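Long-range contact in N-carbamoylsarcosine amidase related protein (Thermoplasma acidophilum, PDB 3EEF), which probably hydrolyses N-carbamoylsarcosine as a zinc-containing amidase of the isochorismatase-like cysteine hydrolase family: residues 129-143 and 154-168. Residues are numbered along the deposited sequence; the frame is centred on the assembly and turned at random.
Sequences ADALYRNYRIIVVED and KDYFTRVYGATVKRS
With CG set between its backbone N and carbonyl carbon (chi1 62°) and the chain extended beyond, Glu142 carries its carboxylate across to Lys154 and Arg167. The two oxygens divide the work: OE1 takes Lys154 NZ on its syn side at 2.9 Å, while OE2 meets Arg167 NE in a salt bridge whose hydrogen bond is weak. Two long cationic chains suit this partly exposed edge, and a glutamine here would probably lose the shared carboxylate charge, leaving Lys154 and Arg167 without this salt-bridge partner. Nearby, Asp143 OD1 accepts Ser168 N at 2.8 Å, also from the syn side. Behind these charges, strands 137-141 and 164-166 run parallel: Thr164 N bonds to Ile138 O, Val140 N to Thr164 O, and Lys166 N to Val140 O, the last nearly straight at 171°. Beta-branched residues fit such extended backbone. Val140 CG2, anti to its own carbonyl carbon, lies over one face of the Phe157 ring in a CH-pi contact (4.2 Å to the centroid) and also touches Ala163, whose small CB fits beside Ile138 CG2. Gly162, with positive phi, turns the chain from helix 153-161 into its strand. The Tyr161 ring packs against Ala129, while its hydroxyl bonds to His126 of a second subunit. Strand 164-166 thus ends the chain's parallel sheet beside 137-141, helices 123-133 and 153-161 cover the Val140 face, and helix 22-40 packs on Val141 opposite.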
loop_
_atom_site.group_PDB
_atom_site.type_symbol
_atom_site.label_atom_id
_atom_site.label_comp_id
_atom_site.label_asym_id
_atom_site.label_seq_id
_atom_site.Cartn_x
_atom_site.Cartn_y
_atom_site.Cartn_z
ATOM N N ALA A 129 8.855 9.694 -6.957
ATOM C CA ALA A 129 9.364 8.821 -5.907
ATOM C C ALA A 129 8.620 7.503 -5.885
ATOM O O ALA A 129 9.223 6.413 -5.899
ATOM C CB ALA A 129 9.248 9.533 -4.529
ATOM N N ASP A 130 7.306 7.597 -5.862
ATOM C CA ASP A 130 6.479 6.383 -5.805
ATOM C C ASP A 130 6.591 5.517 -7.046
ATOM O O ASP A 130 6.446 4.306 -6.950
ATOM C CB ASP A 130 5.026 6.730 -5.575
ATOM C CG ASP A 130 4.680 6.865 -4.096
ATOM O OD1 ASP A 130 5.392 6.260 -3.260
ATOM O OD2 ASP A 130 3.687 7.570 -3.784
ATOM N N ALA A 131 6.773 6.156 -8.207
ATOM C CA ALA A 131 6.981 5.490 -9.497
ATOM C C ALA A 131 8.217 4.624 -9.424
ATOM O O ALA A 131 8.198 3.460 -9.811
ATOM C CB ALA A 131 7.157 6.556 -10.595
ATOM N N LEU A 132 9.295 5.208 -8.889
ATOM C CA LEU A 132 10.548 4.508 -8.665
ATOM C C LEU A 132 10.416 3.282 -7.794
ATOM O O LEU A 132 10.854 2.222 -8.160
ATOM C CB LEU A 132 11.573 5.433 -8.036
ATOM C CG LEU A 132 12.978 4.808 -7.995
ATOM C CD1 LEU A 132 13.459 4.501 -9.429
ATOM C CD2 LEU A 132 13.919 5.734 -7.309
ATOM N N TYR A 133 9.838 3.431 -6.613
ATOM C CA TYR A 133 9.579 2.289 -5.734
ATOM C C TYR A 133 8.859 1.139 -6.473
ATOM O O TYR A 133 9.082 -0.040 -6.205
ATOM C CB TYR A 133 8.692 2.704 -4.577
ATOM C CG TYR A 133 9.171 3.850 -3.679
ATOM C CD1 TYR A 133 10.419 4.445 -3.836
ATOM C CD2 TYR A 133 8.370 4.294 -2.636
ATOM C CE1 TYR A 133 10.835 5.456 -3.005
ATOM C CE2 TYR A 133 8.782 5.300 -1.789
ATOM C CZ TYR A 133 10.010 5.877 -1.983
ATOM O OH TYR A 133 10.424 6.891 -1.174
ATOM N N ARG A 134 7.957 1.502 -7.369
ATOM C CA ARG A 134 7.181 0.526 -8.115
ATOM C C ARG A 134 7.848 0.157 -9.460
ATOM O O ARG A 134 7.180 -0.349 -10.347
ATOM C CB ARG A 134 5.781 1.099 -8.370
ATOM C CG ARG A 134 4.920 1.133 -7.145
ATOM C CD ARG A 134 3.806 2.142 -7.250
ATOM N NE ARG A 134 3.082 2.143 -5.998
ATOM C CZ ARG A 134 3.448 2.785 -4.899
ATOM N NH1 ARG A 134 4.537 3.544 -4.868
ATOM N NH2 ARG A 134 2.716 2.647 -3.804
ATOM N N ASN A 135 9.143 0.449 -9.618
ATOM C CA ASN A 135 9.942 -0.047 -10.741
ATOM C C ASN A 135 9.565 0.480 -12.130
ATOM O O ASN A 135 9.906 -0.135 -13.133
ATOM C CB ASN A 135 9.917 -1.593 -10.756
ATOM C CG ASN A 135 11.192 -2.222 -11.360
ATOM O OD1 ASN A 135 12.324 -1.775 -11.107
ATOM N ND2 ASN A 135 11.000 -3.291 -12.141
ATOM N N TYR A 136 8.876 1.610 -12.194
ATOM C CA TYR A 136 8.722 2.359 -13.432
ATOM C C TYR A 136 9.998 3.122 -13.764
ATOM O O TYR A 136 10.736 3.534 -12.861
ATOM C CB TYR A 136 7.571 3.361 -13.310
ATOM C CG TYR A 136 6.255 2.674 -13.115
ATOM C CD1 TYR A 136 5.605 2.082 -14.194
ATOM C CD2 TYR A 136 5.695 2.545 -11.859
ATOM C CE1 TYR A 136 4.414 1.412 -14.031
ATOM C CE2 TYR A 136 4.499 1.849 -11.677
ATOM C CZ TYR A 136 3.864 1.294 -12.768
ATOM O OH TYR A 136 2.685 0.616 -12.616
ATOM N N ARG A 137 10.260 3.314 -15.053
ATOM C CA ARG A 137 11.225 4.345 -15.482
ATOM C C ARG A 137 10.498 5.671 -15.526
ATOM O O ARG A 137 9.262 5.716 -15.656
ATOM C CB ARG A 137 11.828 4.055 -16.855
ATOM C CG ARG A 137 12.653 2.768 -16.927
ATOM C CD ARG A 137 13.972 2.843 -16.125
ATOM N NE ARG A 137 14.791 4.028 -16.440
ATOM C CZ ARG A 137 15.421 4.270 -17.607
ATOM N NH1 ARG A 137 15.342 3.413 -18.629
ATOM N NH2 ARG A 137 16.148 5.390 -17.758
ATOM N N ILE A 138 11.271 6.757 -15.404
ATOM C CA ILE A 138 10.705 8.075 -15.239
ATOM C C ILE A 138 11.241 9.081 -16.249
ATOM O O ILE A 138 12.451 9.197 -16.427
ATOM C CB ILE A 138 10.980 8.633 -13.824
ATOM C CG1 ILE A 138 10.393 7.687 -12.738
ATOM C CG2 ILE A 138 10.397 10.072 -13.709
ATOM C CD1 ILE A 138 10.977 7.827 -11.283
ATOM N N ILE A 139 10.327 9.834 -16.862
ATOM C CA ILE A 139 10.651 10.919 -17.748
ATOM C C ILE A 139 9.877 12.114 -17.252
ATOM O O ILE A 139 8.711 11.979 -16.878
ATOM C CB ILE A 139 10.192 10.600 -19.219
ATOM C CG1 ILE A 139 10.955 9.374 -19.753
ATOM C CG2 ILE A 139 10.348 11.823 -20.151
ATOM C CD1 ILE A 139 10.489 8.912 -21.150
ATOM N N VAL A 140 10.528 13.271 -17.241
ATOM C CA VAL A 140 9.905 14.533 -16.889
ATOM C C VAL A 140 10.047 15.549 -18.035
ATOM O O VAL A 140 11.114 15.707 -18.590
ATOM C CB VAL A 140 10.563 15.105 -15.628
ATOM C CG1 VAL A 140 9.799 16.344 -15.139
ATOM C CG2 VAL A 140 10.610 14.050 -14.554
ATOM N N VAL A 141 8.955 16.208 -18.403
ATOM C CA VAL A 141 8.965 17.219 -19.454
ATOM C C VAL A 141 9.189 18.602 -18.857
ATOM O O VAL A 141 8.235 19.251 -18.475
ATOM C CB VAL A 141 7.650 17.170 -20.242
ATOM C CG1 VAL A 141 7.664 18.147 -21.434
ATOM C CG2 VAL A 141 7.411 15.741 -20.701
ATOM N N GLU A 142 10.453 19.035 -18.793
ATOM C CA GLU A 142 10.857 20.225 -18.043
ATOM C C GLU A 142 9.980 21.459 -18.255
ATOM O O GLU A 142 9.599 22.108 -17.288
ATOM C CB GLU A 142 12.334 20.582 -18.283
ATOM C CG GLU A 142 12.715 20.923 -19.729
ATOM C CD GLU A 142 14.217 21.254 -19.927
ATOM O OE1 GLU A 142 14.990 21.365 -18.951
ATOM O OE2 GLU A 142 14.632 21.400 -21.093
ATOM N N ASP A 143 9.623 21.740 -19.503
ATOM C CA ASP A 143 8.866 22.943 -19.841
ATOM C C ASP A 143 7.413 22.787 -19.523
ATOM O O ASP A 143 6.653 23.764 -19.555
ATOM C CB ASP A 143 9.052 23.380 -21.320
ATOM C CG ASP A 143 8.696 22.300 -22.309
ATOM O OD1 ASP A 143 8.965 21.105 -22.040
ATOM O OD2 ASP A 143 8.143 22.650 -23.370
ATOM N N LYS A 154 15.723 20.022 -11.368
ATOM C CA LYS A 154 16.143 19.179 -12.489
ATOM C C LYS A 154 17.245 18.207 -12.044
ATOM O O LYS A 154 17.215 17.029 -12.368
ATOM C CB LYS A 154 16.630 20.093 -13.633
ATOM C CG LYS A 154 16.375 19.594 -15.032
ATOM C CD LYS A 154 16.762 20.685 -16.071
ATOM C CE LYS A 154 17.615 20.106 -17.237
ATOM N NZ LYS A 154 17.857 21.080 -18.357
ATOM N N ASP A 155 18.202 18.721 -11.279
ATOM C CA ASP A 155 19.333 17.944 -10.750
ATOM C C ASP A 155 18.887 16.838 -9.786
ATOM O O ASP A 155 19.492 15.762 -9.720
ATOM C CB ASP A 155 20.285 18.899 -9.996
ATOM C CG ASP A 155 21.756 18.507 -10.110
ATOM O OD1 ASP A 155 22.189 17.543 -9.441
ATOM O OD2 ASP A 155 22.498 19.209 -10.837
ATOM N N TYR A 156 17.845 17.144 -9.019
ATOM C CA TYR A 156 17.308 16.238 -8.032
ATOM C C TYR A 156 16.621 15.057 -8.712
ATOM O O TYR A 156 16.919 13.898 -8.394
ATOM C CB TYR A 156 16.307 16.972 -7.124
ATOM C CG TYR A 156 15.987 16.180 -5.903
ATOM C CD1 TYR A 156 16.700 16.374 -4.739
ATOM C CD2 TYR A 156 14.996 15.203 -5.926
ATOM C CE1 TYR A 156 16.430 15.636 -3.607
ATOM C CE2 TYR A 156 14.706 14.467 -4.803
ATOM C CZ TYR A 156 15.429 14.681 -3.642
ATOM O OH TYR A 156 15.172 13.950 -2.511
ATOM N N PHE A 157 15.720 15.354 -9.650
ATOM C CA PHE A 157 15.103 14.322 -10.454
ATOM C C PHE A 157 16.114 13.334 -11.040
ATOM O O PHE A 157 15.961 12.110 -10.883
ATOM C CB PHE A 157 14.303 14.944 -11.591
ATOM C CG PHE A 157 12.936 15.355 -11.186
ATOM C CD1 PHE A 157 11.987 14.414 -10.872
ATOM C CD2 PHE A 157 12.585 16.667 -11.133
ATOM C CE1 PHE A 157 10.715 14.789 -10.500
ATOM C CE2 PHE A 157 11.287 17.038 -10.746
ATOM C CZ PHE A 157 10.371 16.082 -10.431
ATOM N N THR A 158 17.125 13.876 -11.714
ATOM C CA THR A 158 18.120 13.068 -12.413
ATOM C C THR A 158 19.008 12.277 -11.437
ATOM O O THR A 158 19.250 11.080 -11.621
ATOM C CB THR A 158 19.005 13.932 -13.406
ATOM O OG1 THR A 158 19.649 15.016 -12.713
ATOM C CG2 THR A 158 18.153 14.512 -14.532
ATOM N N ARG A 159 19.471 12.935 -10.385
ATOM C CA ARG A 159 20.386 12.284 -9.448
ATOM C C ARG A 159 19.670 11.293 -8.501
ATOM O O ARG A 159 20.240 10.267 -8.121
ATOM C CB ARG A 159 21.158 13.326 -8.654
ATOM N N VAL A 160 18.429 11.599 -8.118
ATOM C CA VAL A 160 17.743 10.817 -7.098
ATOM C C VAL A 160 16.697 9.809 -7.631
ATOM O O VAL A 160 16.501 8.734 -7.054
ATOM C CB VAL A 160 17.087 11.720 -6.060
ATOM C CG1 VAL A 160 16.376 10.827 -4.975
ATOM C CG2 VAL A 160 18.147 12.664 -5.471
ATOM N N TYR A 161 16.031 10.141 -8.720
ATOM C CA TYR A 161 15.075 9.228 -9.324
ATOM C C TYR A 161 15.530 8.667 -10.669
ATOM O O TYR A 161 14.723 8.047 -11.362
ATOM C CB TYR A 161 13.721 9.942 -9.500
ATOM C CG TYR A 161 13.219 10.528 -8.219
ATOM C CD1 TYR A 161 13.131 9.749 -7.058
ATOM C CD2 TYR A 161 12.862 11.851 -8.137
ATOM C CE1 TYR A 161 12.702 10.284 -5.874
ATOM C CE2 TYR A 161 12.410 12.405 -6.928
ATOM C CZ TYR A 161 12.336 11.621 -5.821
ATOM O OH TYR A 161 11.913 12.158 -4.644
ATOM N N GLY A 162 16.792 8.903 -11.050
ATOM C CA GLY A 162 17.310 8.500 -12.353
ATOM C C GLY A 162 16.468 8.959 -13.522
ATOM O O GLY A 162 16.504 8.344 -14.585
ATOM N N ALA A 163 15.706 10.042 -13.347
ATOM C CA ALA A 163 14.794 10.528 -14.402
ATOM C C ALA A 163 15.574 11.040 -15.585
ATOM O O ALA A 163 16.680 11.588 -15.421
ATOM C CB ALA A 163 13.882 11.640 -13.900
ATOM N N THR A 164 15.017 10.857 -16.781
ATOM C CA THR A 164 15.546 11.535 -17.941
ATOM C C THR A 164 14.622 12.712 -18.224
ATOM O O THR A 164 13.397 12.568 -18.213
ATOM C CB THR A 164 15.611 10.627 -19.159
ATOM O OG1 THR A 164 14.279 10.295 -19.543
ATOM C CG2 THR A 164 16.367 9.353 -18.867
ATOM N N VAL A 165 15.222 13.859 -18.533
ATOM C CA VAL A 165 14.510 15.112 -18.732
ATOM C C VAL A 165 14.374 15.409 -20.234
ATOM O O VAL A 165 15.339 15.328 -20.973
ATOM C CB VAL A 165 15.288 16.254 -18.047
ATOM C CG1 VAL A 165 14.561 17.576 -18.201
ATOM C CG2 VAL A 165 15.541 15.926 -16.567
ATOM N N LYS A 166 13.171 15.745 -20.680
ATOM C CA LYS A 166 12.904 16.040 -22.080
ATOM C C LYS A 166 12.181 17.366 -22.194
ATOM O O LYS A 166 11.721 17.897 -21.187
ATOM C CB LYS A 166 12.025 14.945 -22.696
ATOM C CG LYS A 166 12.708 13.577 -22.838
ATOM C CD LYS A 166 13.933 13.634 -23.745
ATOM C CE LYS A 166 14.338 12.247 -24.249
ATOM N NZ LYS A 166 15.746 12.246 -24.762
ATOM N N ARG A 167 12.065 17.882 -23.419
ATOM C CA ARG A 167 11.254 19.061 -23.689
ATOM C C ARG A 167 9.999 18.658 -24.439
ATOM O O ARG A 167 9.946 17.594 -25.064
ATOM C CB ARG A 167 12.036 20.109 -24.473
ATOM C CG ARG A 167 13.431 20.336 -23.927
ATOM C CD ARG A 167 14.053 21.628 -24.412
ATOM N NE ARG A 167 13.738 22.734 -23.509
ATOM C CZ ARG A 167 12.751 23.615 -23.672
ATOM N NH1 ARG A 167 11.933 23.564 -24.724
ATOM N NH2 ARG A 167 12.589 24.572 -22.768
ATOM N N SER A 168 8.969 19.500 -24.346
ATOM C CA SER A 168 7.676 19.152 -24.919
ATOM C C SER A 168 7.805 18.888 -26.418
ATOM O O SER A 168 7.177 17.973 -26.929
ATOM C CB SER A 168 6.615 20.218 -24.636
ATOM O OG SER A 168 7.044 21.509 -24.996
#